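Piwi domain-containing protein (Vanderwaltozyma polyspora, PDB 5THE) probably binds RNA as an Argonaute, represented here by its C-terminal lobe with the Piwi domain, which holds a bound RNA strand. Local coordinates at residues E57-W62 and L475-G480; T388-Q393 and S485-A490. One frame throughout, in Å; residues are numbered along the deposited sequence.

Contact 1: E57-W62 and L475-G480. With nucleotides of chain B.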
loop_
_atom_site.group_PDB
_atom_site.type_symbol
_atom_site.label_atom_id
_atom_site.label_comp_id
_atom_site.label_asym_id
_atom_site.label_seq_id
_atom_site.Cartn_x
_atom_site.Cartn_y
_atom_site.Cartn_z
ATOM N N GLU A 57 3.890 -20.213 12.813
ATOM C CA GLU A 57 3.958 -18.765 12.984
ATOM C C GLU A 57 4.814 -18.102 11.928
ATOM O O GLU A 57 4.839 -16.869 11.863
ATOM C CB GLU A 57 4.477 -18.415 14.374
ATOM C CG GLU A 57 3.693 -19.128 15.456
ATOM C CD GLU A 57 3.972 -18.590 16.841
ATOM O OE1 GLU A 57 3.272 -19.005 17.782
ATOM O OE2 GLU A 57 4.893 -17.766 16.986
ATOM N N SER A 58 5.470 -18.885 11.083
ATOM C CA SER A 58 6.296 -18.350 10.018
ATOM C C SER A 58 5.531 -18.175 8.713
ATOM O O SER A 58 6.047 -17.531 7.804
ATOM C CB SER A 58 7.523 -19.257 9.795
ATOM O OG SER A 58 7.187 -20.449 9.111
ATOM N N LYS A 59 4.326 -18.731 8.588
ATOM C CA LYS A 59 3.541 -18.490 7.380
ATOM C C LYS A 59 3.144 -17.014 7.318
ATOM O O LYS A 59 2.543 -16.483 8.256
ATOM C CB LYS A 59 2.297 -19.371 7.352
ATOM C CG LYS A 59 1.581 -19.297 5.996
ATOM C CD LYS A 59 0.344 -20.196 5.958
ATOM C CE LYS A 59 -0.273 -20.194 4.568
ATOM N NZ LYS A 59 -1.546 -20.995 4.524
ATOM N N GLY A 60 3.502 -16.343 6.223
ATOM C CA GLY A 60 3.176 -14.931 6.109
ATOM C C GLY A 60 3.892 -14.067 7.119
ATOM O O GLY A 60 3.364 -13.032 7.531
ATOM N N ASN A 61 5.092 -14.461 7.538
ATOM C CA ASN A 61 5.737 -13.809 8.678
ATOM C C ASN A 61 7.207 -14.227 8.602
ATOM O O ASN A 61 7.592 -15.250 9.158
ATOM C CB ASN A 61 5.105 -14.234 9.997
ATOM C CG ASN A 61 5.735 -13.558 11.225
ATOM O OD1 ASN A 61 5.774 -14.137 12.299
ATOM N ND2 ASN A 61 6.224 -12.378 11.067
ATOM N N TRP A 62 8.000 -13.440 7.892
ATOM C CA TRP A 62 9.413 -13.764 7.720
ATOM C C TRP A 62 10.234 -12.578 8.221
ATOM O O TRP A 62 9.704 -11.648 8.828
ATOM C CB TRP A 62 9.718 -14.124 6.256
ATOM C CG TRP A 62 9.434 -12.990 5.299
ATOM C CD1 TRP A 62 10.318 -12.039 4.858
ATOM C CD2 TRP A 62 8.174 -12.676 4.695
ATOM N NE1 TRP A 62 9.678 -11.158 4.013
ATOM C CE2 TRP A 62 8.365 -11.526 3.899
ATOM C CE3 TRP A 62 6.898 -13.250 4.760
ATOM C CZ2 TRP A 62 7.337 -10.952 3.165
ATOM C CZ3 TRP A 62 5.875 -12.675 4.028
ATOM C CH2 TRP A 62 6.100 -11.537 3.244
ATOM N N LEU A 475 -1.705 -11.451 -3.257
ATOM C CA LEU A 475 -1.382 -10.036 -3.237
ATOM C C LEU A 475 -1.177 -9.503 -1.826
ATOM O O LEU A 475 -0.668 -8.391 -1.673
ATOM C CB LEU A 475 -2.470 -9.247 -3.954
ATOM C CG LEU A 475 -2.406 -9.303 -5.477
ATOM C CD1 LEU A 475 -3.630 -8.652 -6.071
ATOM C CD2 LEU A 475 -1.157 -8.608 -5.940
ATOM N N CYS A 476 -1.554 -10.271 -0.806
ATOM C CA CYS A 476 -1.281 -9.905 0.578
ATOM C C CYS A 476 0.179 -10.098 0.959
ATOM O O CYS A 476 0.615 -9.541 1.969
ATOM C CB CYS A 476 -2.182 -10.717 1.506
ATOM S SG CYS A 476 -3.933 -10.242 1.342
ATOM N N TYR A 477 0.944 -10.826 0.159
ATOM C CA TYR A 477 2.332 -11.126 0.462
ATOM C C TYR A 477 3.318 -10.169 -0.200
ATOM O O TYR A 477 4.523 -10.366 -0.058
ATOM C CB TYR A 477 2.656 -12.570 0.046
ATOM C CG TYR A 477 2.058 -13.620 0.954
ATOM C CD1 TYR A 477 0.673 -13.838 0.991
ATOM C CD2 TYR A 477 2.869 -14.390 1.779
ATOM C CE1 TYR A 477 0.123 -14.799 1.815
ATOM C CE2 TYR A 477 2.328 -15.357 2.611
ATOM C CZ TYR A 477 0.958 -15.553 2.617
ATOM O OH TYR A 477 0.431 -16.500 3.443
ATOM N N ILE A 478 2.858 -9.139 -0.912
ATOM C CA ILE A 478 3.811 -8.219 -1.515
ATOM C C ILE A 478 3.540 -6.787 -1.077
ATOM O O ILE A 478 3.631 -5.853 -1.877
ATOM C CB ILE A 478 3.819 -8.329 -3.050
ATOM C CG1 ILE A 478 2.410 -8.266 -3.614
ATOM C CG2 ILE A 478 4.507 -9.609 -3.490
ATOM C CD1 ILE A 478 2.384 -8.447 -5.088
ATOM N N PHE A 479 3.200 -6.598 0.187
ATOM C CA PHE A 479 3.179 -5.255 0.753
ATOM C C PHE A 479 4.620 -4.890 1.100
ATOM O O PHE A 479 5.195 -5.428 2.053
ATOM C CB PHE A 479 2.258 -5.217 1.963
ATOM C CG PHE A 479 2.087 -3.857 2.554
ATOM C CD1 PHE A 479 1.465 -2.846 1.836
ATOM C CD2 PHE A 479 2.517 -3.595 3.844
ATOM C CE1 PHE A 479 1.275 -1.600 2.397
ATOM C CE2 PHE A 479 2.344 -2.350 4.405
ATOM C CZ PHE A 479 1.725 -1.343 3.685
ATOM N N GLY A 480 5.217 -4.004 0.313
ATOM C CA GLY A 480 6.665 -3.899 0.275
ATOM C C GLY A 480 7.322 -3.295 1.507
ATOM O O GLY A 480 8.556 -3.317 1.581
ATOM P P A B 4 2.529 -1.380 8.637
ATOM O OP1 A B 4 2.213 -0.773 7.318
ATOM O OP2 A B 4 2.405 -0.623 9.888
ATOM O "O5'" A B 4 1.683 -2.719 8.777
ATOM C "C5'" A B 4 1.919 -3.796 7.889
ATOM C "C4'" A B 4 2.050 -5.105 8.616
ATOM O "O4'" A B 4 3.198 -5.080 9.493
ATOM C "C3'" A B 4 0.895 -5.484 9.522
ATOM O "O3'" A B 4 -0.177 -6.025 8.778
ATOM C "C2'" A B 4 1.551 -6.473 10.479
ATOM O "O2'" A B 4 1.730 -7.736 9.845
ATOM C "C1'" A B 4 2.935 -5.834 10.649
ATOM N N9 A B 4 2.974 -4.904 11.784
ATOM C C8 A B 4 2.453 -3.635 11.826
ATOM N N7 A B 4 2.635 -3.025 12.971
ATOM C C5 A B 4 3.327 -3.959 13.721
ATOM C C6 A B 4 3.814 -3.893 15.020
ATOM N N6 A B 4 3.637 -2.803 15.775
ATOM N N1 A B 4 4.473 -4.978 15.489
ATOM C C2 A B 4 4.623 -6.049 14.678
ATOM N N3 A B 4 4.210 -6.226 13.419
ATOM C C4 A B 4 3.552 -5.127 13.009
#
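Tyr477 meets the turn 58-61 and Trp62 through van der Waals contacts made mainly by CD2 and CE2 of its ring. Its CE2 comes to 3.6 Å from Gly60 CA, where the main chain has no side chain to hold the ring off. Gly60 is the third residue of a type II turn from Ser58 to Asn61, and its positive phi (66°) suits that place. The indole of Trp62 approaches obliquely with its six-membered ring: CZ3 lies 4.1 Å from Tyr477 CD2, an apolar pair, and CH2 lies 3.8 Å from the backbone O of Tyr477. Phe39 and His247 meet the same indole from outside the two segments.

At the far end of the tyrosine, Lys59 passes the hydroxyl with its aliphatic chain, CE being 3.9 Å from Tyr477 OH. Fully extended, that chain carries NZ onward to hydrogen bonds with the carbonyls of Pro421 and Leu32.

The RNA is approached separately, by Phe479: OP1 of A4 of chain B sits at the ring's edge, near its plane, 3.3 Å from Phe479 CE2. The arrangement packs the loop between strands 43-44 and 77-85 against the Piwi segment that borders the nucleic-acid-binding channel of an Argonaute C-terminal lobe.

Contact 2: T388-Q393 and S485-A490. With nucleotides of chain B.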
loop_
_atom_site.group_PDB
_atom_site.type_symbol
_atom_site.label_atom_id
_atom_site.label_comp_id
_atom_site.label_asym_id
_atom_site.label_seq_id
_atom_site.Cartn_x
_atom_site.Cartn_y
_atom_site.Cartn_z
ATOM N N THR A 388 -13.363 -4.627 -1.191
ATOM C CA THR A 388 -12.892 -5.133 0.087
ATOM C C THR A 388 -13.527 -4.353 1.227
ATOM O O THR A 388 -13.630 -3.120 1.174
ATOM C CB THR A 388 -11.360 -5.036 0.188
ATOM O OG1 THR A 388 -10.949 -3.679 -0.029
ATOM C CG2 THR A 388 -10.702 -5.938 -0.870
ATOM N N VAL A 389 -13.964 -5.079 2.253
ATOM C CA VAL A 389 -14.411 -4.485 3.511
ATOM C C VAL A 389 -13.580 -5.145 4.602
ATOM O O VAL A 389 -13.758 -6.337 4.890
ATOM C CB VAL A 389 -15.915 -4.688 3.756
ATOM C CG1 VAL A 389 -16.317 -4.180 5.138
ATOM C CG2 VAL A 389 -16.739 -4.004 2.662
ATOM N N LYS A 390 -12.650 -4.395 5.195
ATOM C CA LYS A 390 -11.739 -5.048 6.127
ATOM C C LYS A 390 -12.131 -4.879 7.589
ATOM O O LYS A 390 -11.641 -5.639 8.429
ATOM C CB LYS A 390 -10.293 -4.576 5.908
ATOM C CG LYS A 390 -10.078 -3.096 5.885
ATOM C CD LYS A 390 -8.592 -2.780 5.704
ATOM C CE LYS A 390 -8.398 -1.746 4.626
ATOM N NZ LYS A 390 -9.383 -0.642 4.742
ATOM N N ARG A 391 -13.014 -3.939 7.916
ATOM C CA ARG A 391 -13.571 -3.833 9.262
ATOM C C ARG A 391 -14.972 -4.429 9.225
ATOM O O ARG A 391 -15.877 -3.877 8.595
ATOM C CB ARG A 391 -13.595 -2.390 9.760
ATOM C CG ARG A 391 -12.243 -1.864 10.206
ATOM C CD ARG A 391 -12.383 -0.478 10.842
ATOM N NE ARG A 391 -13.145 -0.510 12.093
ATOM C CZ ARG A 391 -12.604 -0.622 13.306
ATOM N NH1 ARG A 391 -11.286 -0.711 13.445
ATOM N NH2 ARG A 391 -13.382 -0.640 14.381
ATOM N N ASN A 392 -15.144 -5.568 9.879
ATOM C CA ASN A 392 -16.461 -6.175 9.968
ATOM C C ASN A 392 -16.527 -6.918 11.292
ATOM O O ASN A 392 -15.535 -7.011 12.018
ATOM C CB ASN A 392 -16.733 -7.081 8.765
ATOM C CG ASN A 392 -15.606 -8.047 8.503
ATOM O OD1 ASN A 392 -15.369 -8.957 9.297
ATOM N ND2 ASN A 392 -14.892 -7.851 7.392
ATOM N N GLN A 393 -17.709 -7.442 11.607
ATOM C CA GLN A 393 -17.925 -8.062 12.908
ATOM C C GLN A 393 -17.600 -9.547 12.928
ATOM O O GLN A 393 -17.556 -10.138 14.008
ATOM C CB GLN A 393 -19.376 -7.861 13.356
ATOM C CG GLN A 393 -19.694 -6.455 13.856
ATOM C CD GLN A 393 -18.510 -5.778 14.566
ATOM O OE1 GLN A 393 -17.747 -5.046 13.954
ATOM N NE2 GLN A 393 -18.361 -6.034 15.852
ATOM N N SER A 485 2.585 -11.182 5.490
ATOM C CA SER A 485 1.374 -11.045 4.691
ATOM C C SER A 485 0.396 -10.148 5.450
ATOM O O SER A 485 0.163 -10.341 6.650
ATOM C CB SER A 485 0.754 -12.408 4.381
ATOM O OG SER A 485 0.408 -13.112 5.564
ATOM N N VAL A 486 -0.147 -9.144 4.766
ATOM C CA VAL A 486 -1.043 -8.193 5.417
ATOM C C VAL A 486 -2.494 -8.624 5.238
ATOM O O VAL A 486 -2.786 -9.625 4.569
ATOM C CB VAL A 486 -0.798 -6.767 4.895
ATOM C CG1 VAL A 486 0.589 -6.305 5.329
ATOM C CG2 VAL A 486 -0.925 -6.722 3.377
ATOM N N LYS A 487 -3.415 -7.871 5.839
ATOM C CA LYS A 487 -4.779 -8.352 5.996
ATOM C C LYS A 487 -5.633 -8.106 4.763
ATOM O O LYS A 487 -6.769 -8.588 4.707
ATOM C CB LYS A 487 -5.425 -7.694 7.231
ATOM C CG LYS A 487 -5.540 -6.154 7.185
ATOM C CD LYS A 487 -5.919 -5.636 8.584
ATOM C CE LYS A 487 -6.191 -4.139 8.614
ATOM N NZ LYS A 487 -5.041 -3.320 8.138
ATOM N N VAL A 488 -5.093 -7.406 3.772
ATOM C CA VAL A 488 -5.829 -6.950 2.598
ATOM C C VAL A 488 -4.811 -6.891 1.461
ATOM O O VAL A 488 -3.629 -6.651 1.726
ATOM C CB VAL A 488 -6.510 -5.598 2.906
ATOM C CG1 VAL A 488 -5.513 -4.439 2.842
ATOM C CG2 VAL A 488 -7.713 -5.378 2.043
ATOM N N PRO A 489 -5.180 -7.130 0.202
ATOM C CA PRO A 489 -4.157 -7.131 -0.858
ATOM C C PRO A 489 -3.392 -5.817 -0.898
ATOM O O PRO A 489 -3.938 -4.748 -0.617
ATOM C CB PRO A 489 -4.971 -7.356 -2.135
ATOM C CG PRO A 489 -6.159 -8.206 -1.641
ATOM C CD PRO A 489 -6.496 -7.547 -0.305
ATOM N N ALA A 490 -2.109 -5.910 -1.246
ATOM C CA ALA A 490 -1.250 -4.729 -1.230
ATOM C C ALA A 490 -1.821 -3.533 -1.993
ATOM O O ALA A 490 -1.674 -2.404 -1.500
ATOM C CB ALA A 490 0.135 -5.107 -1.770
ATOM P P A B 5 -1.681 -5.519 8.984
ATOM O OP1 A B 5 -2.455 -6.249 7.940
ATOM O OP2 A B 5 -1.709 -4.044 9.065
ATOM O "O5'" A B 5 -2.096 -6.155 10.374
ATOM C "C5'" A B 5 -2.080 -7.562 10.541
ATOM C "C4'" A B 5 -2.072 -7.936 12.000
ATOM O "O4'" A B 5 -0.865 -7.433 12.623
ATOM C "C3'" A B 5 -3.201 -7.343 12.827
ATOM O "O3'" A B 5 -4.366 -8.130 12.738
ATOM C "C2'" A B 5 -2.607 -7.296 14.230
ATOM O "O2'" A B 5 -2.661 -8.575 14.838
ATOM C "C1'" A B 5 -1.140 -6.997 13.932
ATOM N N9 A B 5 -0.846 -5.563 14.009
ATOM C C8 A B 5 -0.994 -4.595 13.045
ATOM N N7 A B 5 -0.627 -3.407 13.465
ATOM C C5 A B 5 -0.224 -3.625 14.777
ATOM C C6 A B 5 0.275 -2.762 15.755
ATOM N N6 A B 5 0.443 -1.458 15.533
ATOM N N1 A B 5 0.585 -3.305 16.964
ATOM C C2 A B 5 0.402 -4.627 17.158
ATOM N N3 A B 5 -0.059 -5.543 16.302
ATOM C C4 A B 5 -0.355 -4.954 15.130
ATOM P P A B 4 2.529 -1.380 8.637
ATOM O OP1 A B 4 2.213 -0.773 7.318
ATOM O OP2 A B 4 2.405 -0.623 9.888
ATOM O "O5'" A B 4 1.683 -2.719 8.777
ATOM C "C5'" A B 4 1.919 -3.796 7.889
ATOM C "C4'" A B 4 2.050 -5.105 8.616
ATOM O "O4'" A B 4 3.198 -5.080 9.493
ATOM C "C3'" A B 4 0.895 -5.484 9.522
ATOM O "O3'" A B 4 -0.177 -6.025 8.778
ATOM C "C2'" A B 4 1.551 -6.473 10.479
ATOM O "O2'" A B 4 1.730 -7.736 9.845
ATOM C "C1'" A B 4 2.935 -5.834 10.649
ATOM N N9 A B 4 2.974 -4.904 11.784
ATOM C C8 A B 4 2.453 -3.635 11.826
ATOM N N7 A B 4 2.635 -3.025 12.971
ATOM C C5 A B 4 3.327 -3.959 13.721
ATOM C C6 A B 4 3.814 -3.893 15.020
ATOM N N6 A B 4 3.637 -2.803 15.775
ATOM N N1 A B 4 4.473 -4.978 15.489
ATOM C C2 A B 4 4.623 -6.049 14.678
ATOM N N3 A B 4 4.210 -6.226 13.419
ATOM C C4 A B 4 3.552 -5.127 13.009
#
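Lys390 and Lys487 reach toward each other from facing loops, their chains running at a slant so that Lys390 CD lies 4.0 Å from Lys487 CE. The contact is made by methylenes, and the two ammonium groups stay apart, with Lys390 NZ 6.1 Å from Lys487 NZ. Each has an anionic neighbour: Lys390 bends at its last two torsions (chi3 132°, chi4 44°) and turns NZ into a salt bridge with Asp344, whereas Lys487 ends near the RNA backbone, NZ being 3.5 Å from OP2 of A5 of chain B.

Next to this pair, Val488 turns its branches to the opposite segment. CG2, anti to the backbone N, packs 4.1 Å from Thr388 CB, and CG1 lies 4.3 Å from Lys390 CE. Thr388 sends its hydroxyl OG1 to the other carboxylate oxygen of Asp344; with one oxygen bound by Thr388 and one by Lys390, the rotation of that carboxylate should be well fixed.

The phosphate of A5 of chain B is received by the main chain: Lys487 N donates to OP1 over 2.8 Å, with an N-H...O angle of 135°. The lysine chain then runs past the same oxygen, CG 3.2 Å from OP1. Alongside, Val486 CG1 touches O3' of A4 of chain B at 3.5 Å, so the linkage between the two nucleotides rests on a valine and a lysine next to each other in sequence. Arg391 reaches a further phosphate of the RNA. Pro489 follows as N-cap of helix 490-515. Joining the end of strand 383-389, in the RNase H-like core, to the loop before this helix, the contact forms part of the phosphate-binding surface of an Argonaute Piwi domain.

Contacts 1 and 2, with centres 14 Å apart, are joined through the Piwi chain between helices 465-475 and 490-515, which supplies the second segment of each. The two ends of this chain come together: Leu475 O lies 2.9 Å from Ala490 N, a probable hydrogen bond. Cys476 SG packs 3.5 Å from Pro489 N. Gly60 O, 2.9 Å from Ser485 N, probably adds another bond and ties the turn of contact 1 directly to 485-490. Both contacts reach A4 of chain B, contact 1 through Phe479 and contact 2 through Val486, whose side chains touch; contact 2 also binds the phosphate of A5 of chain B through Lys487.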